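Local coordinates for glutaredoxin 2 (Salmonella enterica subsp. enterica serovar Typhimurium, PDB 3IR4), which probably catalyses glutathione-dependent reduction of disulphides, as a glutaredoxin with a glutathione S-transferase-like architecture that binds glutathione, at residues 156-161 against 195-200. Sequence-based numbering, arbitrary orientation.
Sequences LLDKLI and TKVADY
Asp158, near the C-terminal end of helix 143-160, turns one carboxylate oxygen onto the first-turn amides of Lys196 and Val197 in helix 195-208. Its CG stands anti to the backbone N (chi1 -170°), and OD1 takes two weak hydrogen bonds: from Lys196 N at 2.8 Å, bent to 128° at the hydrogen, and from Val197 N at 3.3 Å. A carboxylate beside the N-terminal turn of a helix would be favoured by the helix dipole, although here it comes from another helix and not from the N-cap position. The buried, apolar side is formed by Val197, Ile161 and Tyr200, with Leu157 more loosely attached. Val197 CG2 lies 3.7 Å from Asp158 CA, close against the backbone of helix 143-160, and Leu157 CD2 touches the same methyl. Ile161 has CG1 anti to its carbonyl carbon; at the far end of that branch CD1 reaches Val197 CA at 3.7 Å, while CG2 meets Tyr200 CD2 at 3.9 Å, oblique to the ring. Both helices belong to the all-helical C-terminal domain of this GST-like fold, in which a glutathione-binding thioredoxin-type domain comes first; their short segments approach to 8.1 Å at 67°. Helix 173-185 continues the buried side: Leu178 and Leu182 touch both Leu157 and Tyr200, and the phenol oxygen of Tyr200 is hydrogen-bonded to Asp175. Towards solvent, the stem of Lys196, extended beyond CG, crosses the Asp158 side chain at about a right angle and still lies close, with its CD 3.2 Å from Asp158 O. The loose part is the ammonium end, which makes no direct salt bridge with the carboxylate; a water instead donates to Asp158 OD2 and accepts from Lys196 NZ, bridging charges that lie 5.2 Å apart between OD2 and NZ.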
loop_
_atom_site.group_PDB
_atom_site.type_symbol
_atom_site.label_atom_id
_atom_site.label_comp_id
_atom_site.label_asym_id
_atom_site.label_seq_id
_atom_site.Cartn_x
_atom_site.Cartn_y
_atom_site.Cartn_z
ATOM N N LEU A 156 6.494 6.233 18.452
ATOM C CA LEU A 156 6.363 4.933 19.129
ATOM C C LEU A 156 6.806 3.837 18.160
ATOM O O LEU A 156 7.546 2.944 18.524
ATOM C CB LEU A 156 4.950 4.696 19.652
ATOM C CG LEU A 156 4.713 3.305 20.277
ATOM C CD1 LEU A 156 5.641 2.999 21.455
ATOM C CD2 LEU A 156 3.256 3.164 20.709
ATOM N N LEU A 157 6.316 3.887 16.921
ATOM C CA LEU A 157 6.693 2.888 15.935
ATOM C C LEU A 157 8.210 2.747 15.820
ATOM O O LEU A 157 8.756 1.650 15.723
ATOM C CB LEU A 157 6.119 3.204 14.547
ATOM C CG LEU A 157 6.458 2.192 13.446
ATOM C CD1 LEU A 157 5.814 0.848 13.684
ATOM C CD2 LEU A 157 6.049 2.754 12.074
ATOM N N ASP A 158 8.893 3.867 15.874
ATOM C CA ASP A 158 10.341 3.890 15.802
ATOM C C ASP A 158 11.003 2.938 16.797
ATOM O O ASP A 158 12.023 2.335 16.509
ATOM C CB ASP A 158 10.814 5.325 16.060
ATOM C CG ASP A 158 12.284 5.519 15.780
ATOM O OD1 ASP A 158 12.653 5.460 14.591
ATOM O OD2 ASP A 158 13.049 5.797 16.747
ATOM N N LYS A 159 10.449 2.885 17.995
ATOM C CA LYS A 159 11.002 2.038 19.055
ATOM C C LYS A 159 10.695 0.554 18.874
ATOM O O LYS A 159 11.323 -0.294 19.502
ATOM C CB LYS A 159 10.489 2.549 20.393
ATOM C CG LYS A 159 10.912 4.010 20.659
ATOM C CD LYS A 159 10.382 4.538 21.954
ATOM C CE LYS A 159 10.786 6.002 22.188
ATOM N NZ LYS A 159 10.266 6.947 21.137
ATOM N N LEU A 160 9.749 0.238 18.003
ATOM C CA LEU A 160 9.289 -1.120 17.755
ATOM C C LEU A 160 9.906 -1.766 16.528
ATOM O O LEU A 160 9.895 -2.988 16.423
ATOM C CB LEU A 160 7.770 -1.152 17.611
ATOM C CG LEU A 160 6.971 -0.486 18.741
ATOM C CD1 LEU A 160 5.475 -0.622 18.404
ATOM C CD2 LEU A 160 7.359 -0.989 20.155
ATOM N N ILE A 161 10.434 -0.980 15.597
ATOM C CA ILE A 161 11.040 -1.551 14.403
ATOM C C ILE A 161 12.390 -2.154 14.767
ATOM O O ILE A 161 13.321 -1.447 15.117
ATOM C CB ILE A 161 11.193 -0.516 13.288
ATOM C CG1 ILE A 161 9.825 0.035 12.870
ATOM C CG2 ILE A 161 11.915 -1.110 12.080
ATOM C CD1 ILE A 161 9.939 1.236 11.921
ATOM N N THR A 195 14.229 8.206 12.738
ATOM C CA THR A 195 15.355 7.526 12.048
ATOM C C THR A 195 15.050 6.087 11.652
ATOM O O THR A 195 15.260 5.722 10.501
ATOM C CB THR A 195 16.601 7.551 12.919
ATOM O OG1 THR A 195 16.935 8.905 13.153
ATOM C CG2 THR A 195 17.780 6.790 12.253
ATOM N N LYS A 196 14.602 5.270 12.605
ATOM C CA LYS A 196 14.404 3.854 12.298
ATOM C C LYS A 196 13.238 3.682 11.322
ATOM O O LYS A 196 13.258 2.781 10.472
ATOM C CB LYS A 196 14.163 3.015 13.544
ATOM C CG LYS A 196 15.379 2.988 14.449
ATOM C CD LYS A 196 15.180 2.323 15.766
ATOM C CE LYS A 196 16.367 2.593 16.695
ATOM N NZ LYS A 196 16.154 1.855 17.930
ATOM N N VAL A 197 12.197 4.514 11.444
ATOM C CA VAL A 197 11.073 4.444 10.545
ATOM C C VAL A 197 11.527 4.795 9.138
ATOM O O VAL A 197 11.201 4.104 8.184
ATOM C CB VAL A 197 9.908 5.338 10.991
ATOM C CG1 VAL A 197 8.739 5.160 10.016
ATOM C CG2 VAL A 197 9.488 5.052 12.440
ATOM N N ALA A 198 12.280 5.886 9.019
ATOM C CA ALA A 198 12.799 6.315 7.712
ATOM C C ALA A 198 13.700 5.270 7.086
ATOM O O ALA A 198 13.627 4.996 5.883
ATOM C CB ALA A 198 13.555 7.633 7.816
ATOM N N ASP A 199 14.570 4.660 7.901
ATOM C CA ASP A 199 15.472 3.620 7.382
ATOM C C ASP A 199 14.732 2.389 6.885
ATOM O O ASP A 199 15.100 1.789 5.895
ATOM C CB ASP A 199 16.466 3.190 8.450
ATOM C CG ASP A 199 17.519 4.206 8.753
ATOM O OD1 ASP A 199 17.664 5.198 8.019
ATOM O OD2 ASP A 199 18.282 3.956 9.719
ATOM N N TYR A 200 13.706 2.007 7.628
ATOM C CA TYR A 200 12.866 0.853 7.245
ATOM C C TYR A 200 12.120 1.196 5.948
ATOM O O TYR A 200 12.099 0.410 4.996
ATOM C CB TYR A 200 11.899 0.547 8.400
ATOM C CG TYR A 200 10.879 -0.512 8.081
ATOM C CD1 TYR A 200 9.651 -0.189 7.505
ATOM C CD2 TYR A 200 11.162 -1.843 8.302
ATOM C CE1 TYR A 200 8.733 -1.154 7.221
ATOM C CE2 TYR A 200 10.235 -2.820 8.009
ATOM C CZ TYR A 200 9.038 -2.482 7.443
ATOM O OH TYR A 200 8.088 -3.421 7.127
HETATM O O HOH W 1 14.197 3.998 18.709
#